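Local coordinates for protein Phospholipase/Carboxylesterase (Dyadobacter fermentans, PDB 4H0C) that probably hydrolyses carboxylic esters, and perhaps palmitoyl-protein thioesters, as an alpha/beta hydrolase of the phospholipase/carboxylesterase family, at residues D148-D162 against M180-H194. Residues are numbered along the deposited sequence; the frame is centred on the assembly and turned at random. Where two conformers were deposited one is given.
Sequences DFKQTPVFISTGNPD and MNAAVSQVVYPGRPH
Phe155 and Val187 meet on one face of the sheet, the ring atom CE1 lying 3.8 Å from CG2 of the valine, with Leu203 of helix 198-206 packed against both. The Tyr189 hydroxyl comes to the edge of the Phe155 ring, in its plane. On the other face Ile156 CG2 touches Val184 CG1 at 4.0 Å, and Ile156 also packs on Val174 of helix 167-179; nearer the N-terminal ends Val154 CG2 rests on Ala182 CB. Between these layers strands 153-160 and 183-190 run parallel, bonded alternately from Ala183 N to Thr152 O through to Gly191 N and Asn160 O, with a weak link at Thr158 N. They are the two strands of a beta-alpha-beta crossover through helix 167-179, and strand 183-190 closes one side of the alpha/beta hydrolase sheet.

Beyond their C-terminal ends, His194 ND1 donates in its ring plane to the syn lone pair of Asp162 OD2 (2.7 Å, 169°). Since His194 NE2 bonds to Ser108 OG, the arrangement is consistent with a Ser-His-Asp triad. The Arg192 guanidinium lies with one face over Gly159 N and forms a salt bridge with Glu200, while a water joins its NH2 to Asp162 OD2.

At the opposite end, Asn181 ends helix 167-179 in a Schellman motif and gives ND2 to Asp148 OD1 at 3.0 Å. Asp148 turns its carboxylate (chi1 -169°, CG opposite the backbone N) toward Asn181, and its OD1 also accepts from Lys150 N, an Asx turn. Replacing Asp148 with alanine would probably leave both donors without this acceptor and let the Asn181 amide turn. Alongside, Phe149 N bonds to Met180 O (2.8 Å).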
ATOM      1  N   ASP A 148     -15.327   5.194   4.631  1.00 14.95           N
ATOM      2  CA  ASP A 148     -15.714   5.680   3.299  1.00 15.42           C
ATOM      3  C   ASP A 148     -14.539   6.455   2.734  1.00 14.09           C
ATOM      4  O   ASP A 148     -13.973   7.298   3.426  1.00 14.66           O
ATOM      5  CB  ASP A 148     -16.960   6.577   3.376  1.00 16.32           C
ATOM      6  CG  ASP A 148     -17.550   6.868   1.988  1.00 17.69           C
ATOM      7  OD1 ASP A 148     -17.035   7.763   1.269  1.00 15.75           O
ATOM      8  OD2 ASP A 148     -18.534   6.198   1.607  1.00 21.16           O
ATOM      9  N   PHE A 149     -14.132   6.153   1.508  1.00 11.72           N
ATOM     10  CA  PHE A 149     -12.963   6.826   0.956  1.00 11.72           C
ATOM     11  C   PHE A 149     -13.181   8.306   0.550  1.00 11.88           C
ATOM     12  O   PHE A 149     -12.211   9.031   0.292  1.00 12.53           O
ATOM     13  CB  PHE A 149     -12.383   6.025  -0.208  1.00 13.16           C
ATOM     14  CG  PHE A 149     -11.596   4.824   0.221  1.00 13.15           C
ATOM     15  CD1 PHE A 149     -10.338   4.966   0.806  1.00 13.04           C
ATOM     16  CD2 PHE A 149     -12.089   3.546  -0.001  1.00 13.37           C
ATOM     17  CE1 PHE A 149      -9.588   3.846   1.156  1.00 13.73           C
ATOM     18  CE2 PHE A 149     -11.357   2.416   0.354  1.00 12.65           C
ATOM     19  CZ  PHE A 149     -10.103   2.560   0.931  1.00 13.79           C
ATOM     20  N   LYS A 150     -14.437   8.739   0.501  0.50 11.97           N
ATOM     21  CA  LYS A 150     -14.763  10.123   0.158  0.50 12.62           C
ATOM     22  C   LYS A 150     -14.059  10.528  -1.143  0.50 12.55           C
ATOM     23  O   LYS A 150     -13.521  11.629  -1.251  0.50 14.44           O
ATOM     24  CB  LYS A 150     -14.374  11.072   1.307  0.50 12.62           C
ATOM     25  CG  LYS A 150     -14.966  10.714   2.671  0.50 14.80           C
ATOM     26  CD  LYS A 150     -16.414  11.169   2.790  0.50 15.77           C
ATOM     27  CE  LYS A 150     -16.796  11.496   4.241  0.50 17.06           C
ATOM     28  NZ  LYS A 150     -16.860  10.309   5.135  0.50 15.41           N
ATOM     29  N   GLN A 151     -14.044   9.615  -2.114  1.00 12.35           N
ATOM     30  CA  GLN A 151     -13.526   9.889  -3.459  1.00 12.52           C
ATOM     31  C   GLN A 151     -11.994   9.886  -3.525  1.00 12.76           C
ATOM     32  O   GLN A 151     -11.430  10.333  -4.533  1.00 13.72           O
ATOM     33  CB  GLN A 151     -14.111  11.199  -4.067  1.00 12.80           C
ATOM     34  CG  GLN A 151     -15.622  11.251  -3.955  1.00 12.61           C
ATOM     35  CD  GLN A 151     -16.255  12.425  -4.647  1.00 11.74           C
ATOM     36  OE1 GLN A 151     -15.580  13.262  -5.275  1.00 17.01           O
ATOM     37  NE2 GLN A 151     -17.572  12.479  -4.572  1.00 15.93           N
ATOM     38  N   THR A 152     -11.321   9.342  -2.500  1.00 12.48           N
ATOM     39  CA  THR A 152      -9.845   9.158  -2.560  1.00 12.30           C
ATOM     40  C   THR A 152      -9.433   8.518  -3.892  1.00 12.21           C
ATOM     41  O   THR A 152      -9.931   7.432  -4.241  1.00 14.04           O
ATOM     42  CB  THR A 152      -9.319   8.223  -1.440  1.00 12.48           C
ATOM     43  OG1 THR A 152      -9.578   8.784  -0.155  1.00 15.17           O
ATOM     44  CG2 THR A 152      -7.819   7.991  -1.586  1.00 13.36           C
ATOM     45  N   PRO A 153      -8.498   9.156  -4.618  1.00 11.89           N
ATOM     46  CA  PRO A 153      -8.017   8.538  -5.854  1.00 12.34           C
ATOM     47  C   PRO A 153      -7.159   7.316  -5.521  1.00 12.45           C
ATOM     48  O   PRO A 153      -6.282   7.406  -4.667  1.00 13.97           O
ATOM     49  CB  PRO A 153      -7.172   9.644  -6.519  1.00 13.02           C
ATOM     50  CG  PRO A 153      -7.564  10.920  -5.823  1.00 14.97           C
ATOM     51  CD  PRO A 153      -8.063  10.558  -4.459  1.00 12.79           C
ATOM     52  N   VAL A 154      -7.421   6.192  -6.193  1.00 12.42           N
ATOM     53  CA  VAL A 154      -6.693   4.945  -5.986  1.00 14.46           C
ATOM     54  C   VAL A 154      -6.249   4.423  -7.341  1.00 14.18           C
ATOM     55  O   VAL A 154      -7.044   4.376  -8.278  1.00 16.61           O
ATOM     56  CB  VAL A 154      -7.568   3.857  -5.299  1.00 12.96           C
ATOM     57  CG1 VAL A 154      -6.807   2.547  -5.127  1.00 14.58           C
ATOM     58  CG2 VAL A 154      -8.102   4.341  -3.955  1.00 15.46           C
ATOM     59  N   PHE A 155      -4.970   4.067  -7.449  1.00 14.55           N
ATOM     60  CA  PHE A 155      -4.437   3.387  -8.634  1.00 14.23           C
ATOM     61  C   PHE A 155      -4.088   1.964  -8.254  1.00 12.73           C
ATOM     62  O   PHE A 155      -3.362   1.734  -7.301  1.00 16.00           O
ATOM     63  CB  PHE A 155      -3.196   4.093  -9.164  1.00 16.19           C
ATOM     64  CG  PHE A 155      -2.561   3.396 -10.342  1.00 17.11           C
ATOM     65  CD1 PHE A 155      -3.086   3.566 -11.635  1.00 18.42           C
ATOM     66  CD2 PHE A 155      -1.474   2.531 -10.171  1.00 16.89           C
ATOM     67  CE1 PHE A 155      -2.516   2.910 -12.733  1.00 22.05           C
ATOM     68  CE2 PHE A 155      -0.896   1.886 -11.272  1.00 20.26           C
ATOM     69  CZ  PHE A 155      -1.424   2.071 -12.548  1.00 19.70           C
ATOM     70  N   ILE A 156      -4.638   1.007  -8.988  1.00 13.99           N
ATOM     71  CA  ILE A 156      -4.348  -0.398  -8.755  1.00 13.28           C
ATOM     72  C   ILE A 156      -3.986  -1.047 -10.084  1.00 15.81           C
ATOM     73  O   ILE A 156      -4.694  -0.914 -11.078  1.00 18.21           O
ATOM     74  CB  ILE A 156      -5.509  -1.132  -8.013  1.00 14.80           C
ATOM     75  CG1 ILE A 156      -5.147  -2.588  -7.681  1.00 14.36           C
ATOM     76  CG2 ILE A 156      -6.816  -1.044  -8.789  1.00 17.99           C
ATOM     77  CD1 ILE A 156      -6.170  -3.283  -6.781  1.00 14.98           C
ATOM     78  N   SER A 157      -2.850  -1.725 -10.102  1.00 16.19           N
ATOM     79  CA  SER A 157      -2.411  -2.392 -11.325  1.00 17.87           C
ATOM     80  C   SER A 157      -1.983  -3.815 -11.064  1.00 16.29           C
ATOM     81  O   SER A 157      -1.739  -4.208  -9.931  1.00 17.90           O
ATOM     82  CB  SER A 157      -1.240  -1.640 -11.923  1.00 20.04           C
ATOM     83  OG  SER A 157      -0.171  -1.638 -11.004  1.00 17.87           O
ATOM     84  N   THR A 158      -1.920  -4.583 -12.139  1.00 17.26           N
ATOM     85  CA  THR A 158      -1.250  -5.870 -12.151  1.00 20.29           C
ATOM     86  C   THR A 158      -0.900  -6.235 -13.588  1.00 19.93           C
ATOM     87  O   THR A 158      -1.312  -5.553 -14.548  1.00 20.35           O
ATOM     88  CB  THR A 158      -2.072  -6.990 -11.453  1.00 22.26           C
ATOM     89  OG1 THR A 158      -1.238  -8.150 -11.262  1.00 25.44           O
ATOM     90  CG2 THR A 158      -3.338  -7.357 -12.251  1.00 23.99           C
ATOM     91  N   GLY A 159      -0.141  -7.304 -13.743  1.00 19.79           N
ATOM     92  CA  GLY A 159       0.111  -7.829 -15.069  1.00 20.38           C
ATOM     93  C   GLY A 159      -0.829  -9.000 -15.330  1.00 23.30           C
ATOM     94  O   GLY A 159      -1.493  -9.515 -14.411  1.00 22.48           O
ATOM     95  N   ASN A 160      -0.907  -9.411 -16.590  1.00 24.04           N
ATOM     96  CA  ASN A 160      -1.742 -10.529 -16.954  1.00 28.98           C
ATOM     97  C   ASN A 160      -1.037 -11.368 -18.003  1.00 29.56           C
ATOM     98  O   ASN A 160      -0.661 -10.853 -19.063  1.00 31.76           O
ATOM     99  CB  ASN A 160      -3.113 -10.046 -17.448  1.00 29.40           C
ATOM    100  CG  ASN A 160      -4.076 -11.188 -17.735  1.00 31.31           C
ATOM    101  OD1 ASN A 160      -3.931 -12.295 -17.221  1.00 34.97           O
ATOM    102  ND2 ASN A 160      -5.069 -10.917 -18.560  1.00 35.99           N
ATOM    103  N   PRO A 161      -0.815 -12.654 -17.701  1.00 32.09           N
ATOM    104  CA  PRO A 161      -1.057 -13.284 -16.399  1.00 29.23           C
ATOM    105  C   PRO A 161       0.026 -12.907 -15.374  1.00 27.29           C
ATOM    106  O   PRO A 161       1.063 -12.343 -15.740  1.00 31.38           O
ATOM    107  CB  PRO A 161      -0.977 -14.777 -16.724  1.00 30.55           C
ATOM    108  CG  PRO A 161      -0.046 -14.842 -17.877  1.00 32.44           C
ATOM    109  CD  PRO A 161      -0.384 -13.642 -18.709  1.00 33.94           C
ATOM    110  N   ASP A 162      -0.236 -13.172 -14.103  1.00 25.64           N
ATOM    111  CA  ASP A 162       0.779 -13.046 -13.056  1.00 22.37           C
ATOM    112  C   ASP A 162       0.483 -14.134 -12.028  1.00 20.70           C
ATOM    113  O   ASP A 162      -0.578 -14.128 -11.414  1.00 24.59           O
ATOM    114  CB  ASP A 162       0.767 -11.653 -12.401  1.00 23.82           C
ATOM    115  CG  ASP A 162       1.926 -11.444 -11.424  1.00 26.13           C
ATOM    116  OD1 ASP A 162       2.238 -12.340 -10.620  1.00 27.30           O
ATOM    117  OD2 ASP A 162       2.527 -10.352 -11.443  1.00 30.01           O
HETATM  118  N   MSE A 180     -16.842   1.249  -1.567  1.00 13.28           N
HETATM  119  CA  MSE A 180     -16.490   2.094  -0.433  1.00 15.99           C
HETATM  120  C   MSE A 180     -16.137   3.508  -0.852  1.00 13.10           C
HETATM  121  O   MSE A 180     -15.572   4.278  -0.068  1.00 13.87           O
HETATM  122  CB  MSE A 180     -15.387   1.438   0.369  1.00 18.25           C
HETATM  123  CG  MSE A 180     -15.851   0.104   0.943  1.00 20.20           C
HETATM  124 SE   MSE A 180     -14.422  -0.680   1.869  0.75 19.80          SE
HETATM  125  CE  MSE A 180     -14.377   0.592   3.378  1.00 17.50           C
ATOM    126  N   ASN A 181     -16.505   3.852  -2.091  1.00 13.49           N
ATOM    127  CA  ASN A 181     -16.453   5.234  -2.571  1.00 11.80           C
ATOM    128  C   ASN A 181     -15.044   5.752  -2.861  1.00 12.57           C
ATOM    129  O   ASN A 181     -14.821   6.959  -2.857  1.00 12.23           O
ATOM    130  CB  ASN A 181     -17.226   6.209  -1.646  1.00 13.82           C
ATOM    131  CG  ASN A 181     -17.553   7.552  -2.324  1.00 12.24           C
ATOM    132  OD1 ASN A 181     -17.739   7.636  -3.561  1.00 13.37           O
ATOM    133  ND2 ASN A 181     -17.636   8.601  -1.517  1.00 11.56           N
ATOM    134  N   ALA A 182     -14.100   4.862  -3.155  1.00 12.52           N
ATOM    135  CA  ALA A 182     -12.840   5.316  -3.745  1.00 11.97           C
ATOM    136  C   ALA A 182     -13.089   5.759  -5.193  1.00 11.48           C
ATOM    137  O   ALA A 182     -14.038   5.285  -5.843  1.00 14.38           O
ATOM    138  CB  ALA A 182     -11.805   4.200  -3.695  1.00 13.72           C
ATOM    139  N   ALA A 183     -12.237   6.652  -5.697  1.00 11.67           N
ATOM    140  CA  ALA A 183     -12.191   6.965  -7.153  1.00 12.01           C
ATOM    141  C   ALA A 183     -11.105   6.075  -7.775  1.00 13.05           C
ATOM    142  O   ALA A 183      -9.921   6.401  -7.729  1.00 14.68           O
ATOM    143  CB  ALA A 183     -11.921   8.462  -7.380  1.00 13.62           C
ATOM    144  N   VAL A 184     -11.504   4.931  -8.327  1.00 14.10           N
ATOM    145  CA  VAL A 184     -10.550   3.883  -8.684  1.00 14.15           C
ATOM    146  C   VAL A 184     -10.117   3.871 -10.149  1.00 16.33           C
ATOM    147  O   VAL A 184     -10.953   3.872 -11.048  1.00 21.88           O
ATOM    148  CB  VAL A 184     -11.066   2.478  -8.307  1.00 15.93           C
ATOM    149  CG1 VAL A 184     -10.006   1.414  -8.595  1.00 17.86           C
ATOM    150  CG2 VAL A 184     -11.432   2.461  -6.834  1.00 16.43           C
ATOM    151  N   SER A 185      -8.804   3.853 -10.363  1.00 16.46           N
ATOM    152  CA  SER A 185      -8.206   3.609 -11.681  1.00 17.81           C
ATOM    153  C   SER A 185      -7.534   2.246 -11.664  1.00 20.96           C
ATOM    154  O   SER A 185      -6.572   2.033 -10.923  1.00 23.28           O
ATOM    155  CB  SER A 185      -7.159   4.668 -12.009  1.00 22.75           C
ATOM    156  OG  SER A 185      -7.742   5.938 -12.142  1.00 30.44           O
ATOM    157  N   GLN A 186      -8.046   1.321 -12.473  1.00 21.88           N
ATOM    158  CA  GLN A 186      -7.511  -0.029 -12.543  1.00 21.31           C
ATOM    159  C   GLN A 186      -6.872  -0.186 -13.900  1.00 18.84           C
ATOM    160  O   GLN A 186      -7.490   0.125 -14.933  1.00 18.78           O
ATOM    161  CB  GLN A 186      -8.625  -1.071 -12.372  1.00 23.36           C
ATOM    162  CG  GLN A 186      -8.215  -2.512 -12.684  1.00 25.14           C
ATOM    163  CD  GLN A 186      -9.392  -3.484 -12.767  1.00 30.26           C
ATOM    164  OE1 GLN A 186     -10.559  -3.079 -12.893  1.00 43.52           O
ATOM    165  NE2 GLN A 186      -9.089  -4.769 -12.704  1.00 32.81           N
ATOM    166  N   VAL A 187      -5.622  -0.637 -13.913  1.00 17.66           N
ATOM    167  CA  VAL A 187      -4.947  -0.877 -15.185  1.00 18.63           C
ATOM    168  C   VAL A 187      -4.276  -2.235 -15.131  1.00 19.22           C
ATOM    169  O   VAL A 187      -3.511  -2.519 -14.208  1.00 18.39           O
ATOM    170  CB  VAL A 187      -3.922   0.211 -15.611  1.00 22.05           C
ATOM    171  CG1 VAL A 187      -3.390  -0.136 -16.992  1.00 23.60           C
ATOM    172  CG2 VAL A 187      -4.548   1.596 -15.650  1.00 22.61           C
ATOM    173  N   VAL A 188      -4.588  -3.070 -16.118  1.00 21.56           N
ATOM    174  CA  VAL A 188      -4.026  -4.401 -16.235  1.00 19.49           C
ATOM    175  C   VAL A 188      -3.120  -4.394 -17.458  1.00 20.47           C
ATOM    176  O   VAL A 188      -3.524  -3.939 -18.537  1.00 25.63           O
ATOM    177  CB  VAL A 188      -5.125  -5.481 -16.414  1.00 23.42           C
ATOM    178  CG1 VAL A 188      -4.499  -6.845 -16.710  1.00 22.69           C
ATOM    179  CG2 VAL A 188      -6.055  -5.561 -15.198  1.00 25.85           C
ATOM    180  N   TYR A 189      -1.890  -4.861 -17.280  1.00 21.81           N
ATOM    181  CA  TYR A 189      -0.874  -4.819 -18.324  1.00 22.53           C
ATOM    182  C   TYR A 189      -0.565  -6.239 -18.831  1.00 26.22           C
ATOM    183  O   TYR A 189       0.256  -6.952 -18.237  1.00 25.73           O
ATOM    184  CB  TYR A 189       0.402  -4.168 -17.774  1.00 24.10           C
ATOM    185  CG  TYR A 189       0.233  -2.727 -17.361  1.00 22.07           C
ATOM    186  CD1 TYR A 189       0.366  -1.698 -18.295  1.00 25.30           C
ATOM    187  CD2 TYR A 189      -0.054  -2.388 -16.038  1.00 19.38           C
ATOM    188  CE1 TYR A 189       0.212  -0.377 -17.931  1.00 24.67           C
ATOM    189  CE2 TYR A 189      -0.207  -1.061 -15.662  1.00 20.76           C
ATOM    190  CZ  TYR A 189      -0.066  -0.066 -16.619  1.00 20.30           C
ATOM    191  OH  TYR A 189      -0.225   1.245 -16.259  1.00 22.64           O
ATOM    192  N   PRO A 190      -1.209  -6.643 -19.944  1.00 22.89           N
ATOM    193  CA  PRO A 190      -1.003  -7.964 -20.518  1.00 25.92           C
ATOM    194  C   PRO A 190       0.479  -8.184 -20.815  1.00 27.45           C
ATOM    195  O   PRO A 190       1.120  -7.320 -21.437  1.00 27.68           O
ATOM    196  CB  PRO A 190      -1.783  -7.893 -21.837  1.00 28.76           C
ATOM    197  CG  PRO A 190      -2.859  -6.896 -21.582  1.00 30.16           C
ATOM    198  CD  PRO A 190      -2.230  -5.868 -20.679  1.00 27.66           C
ATOM    199  N   GLY A 191       1.020  -9.314 -20.357  1.00 24.05           N
ATOM    200  CA  GLY A 191       2.407  -9.689 -20.648  1.00 27.85           C
ATOM    201  C   GLY A 191       3.505  -8.936 -19.907  1.00 24.96           C
ATOM    202  O   GLY A 191       4.676  -9.213 -20.116  1.00 29.34           O
ATOM    203  N   ARG A 192       3.145  -7.986 -19.046  1.00 24.67           N
ATOM    204  CA  ARG A 192       4.145  -7.236 -18.284  1.00 25.00           C
ATOM    205  C   ARG A 192       4.756  -8.135 -17.207  1.00 27.10           C
ATOM    206  O   ARG A 192       4.008  -8.865 -16.519  1.00 24.44           O
ATOM    207  CB  ARG A 192       3.505  -6.012 -17.613  1.00 24.32           C
ATOM    208  CG  ARG A 192       4.479  -5.057 -16.926  1.00 24.12           C
ATOM    209  CD  ARG A 192       3.827  -4.409 -15.712  1.00 20.00           C
ATOM    210  NE  ARG A 192       3.599  -5.414 -14.682  1.00 21.70           N
ATOM    211  CZ  ARG A 192       2.946  -5.208 -13.545  1.00 21.63           C
ATOM    212  NH1 ARG A 192       2.429  -4.009 -13.268  1.00 24.74           N
ATOM    213  NH2 ARG A 192       2.813  -6.215 -12.681  1.00 22.16           N
ATOM    214  N   PRO A 193       6.098  -8.081 -17.033  1.00 26.97           N
ATOM    215  CA  PRO A 193       6.718  -8.838 -15.936  1.00 24.74           C
ATOM    216  C   PRO A 193       6.327  -8.284 -14.571  1.00 24.91           C
ATOM    217  O   PRO A 193       5.726  -7.193 -14.471  1.00 25.28           O
ATOM    218  CB  PRO A 193       8.226  -8.644 -16.159  1.00 26.76           C
ATOM    219  CG  PRO A 193       8.370  -8.081 -17.524  1.00 29.54           C
ATOM    220  CD  PRO A 193       7.105  -7.349 -17.825  1.00 29.75           C
ATOM    221  N   HIS A 194       6.666  -9.029 -13.532  1.00 26.50           N
ATOM    222  CA  HIS A 194       6.278  -8.672 -12.161  1.00 23.63           C
ATOM    223  C   HIS A 194       7.160  -7.543 -11.692  1.00 24.45           C
ATOM    224  O   HIS A 194       8.201  -7.761 -11.076  1.00 24.84           O
ATOM    225  CB  HIS A 194       6.331  -9.909 -11.231  1.00 23.97           C
ATOM    226  CG  HIS A 194       5.723  -9.675  -9.855  1.00 20.80           C
ATOM    227  ND1 HIS A 194       4.394  -9.856  -9.594  1.00 21.77           N
ATOM    228  CD2 HIS A 194       6.307  -9.255  -8.651  1.00 25.67           C
ATOM    229  CE1 HIS A 194       4.147  -9.556  -8.290  1.00 21.40           C
ATOM    230  NE2 HIS A 194       5.315  -9.190  -7.714  1.00 25.85           N
TER
HETATM  231  O   HOH W   1       2.014 -10.572 -17.496  1.00 30.24           O
HETATM  232  O   HOH W   2       2.963  -8.851 -13.611  1.00 24.71           O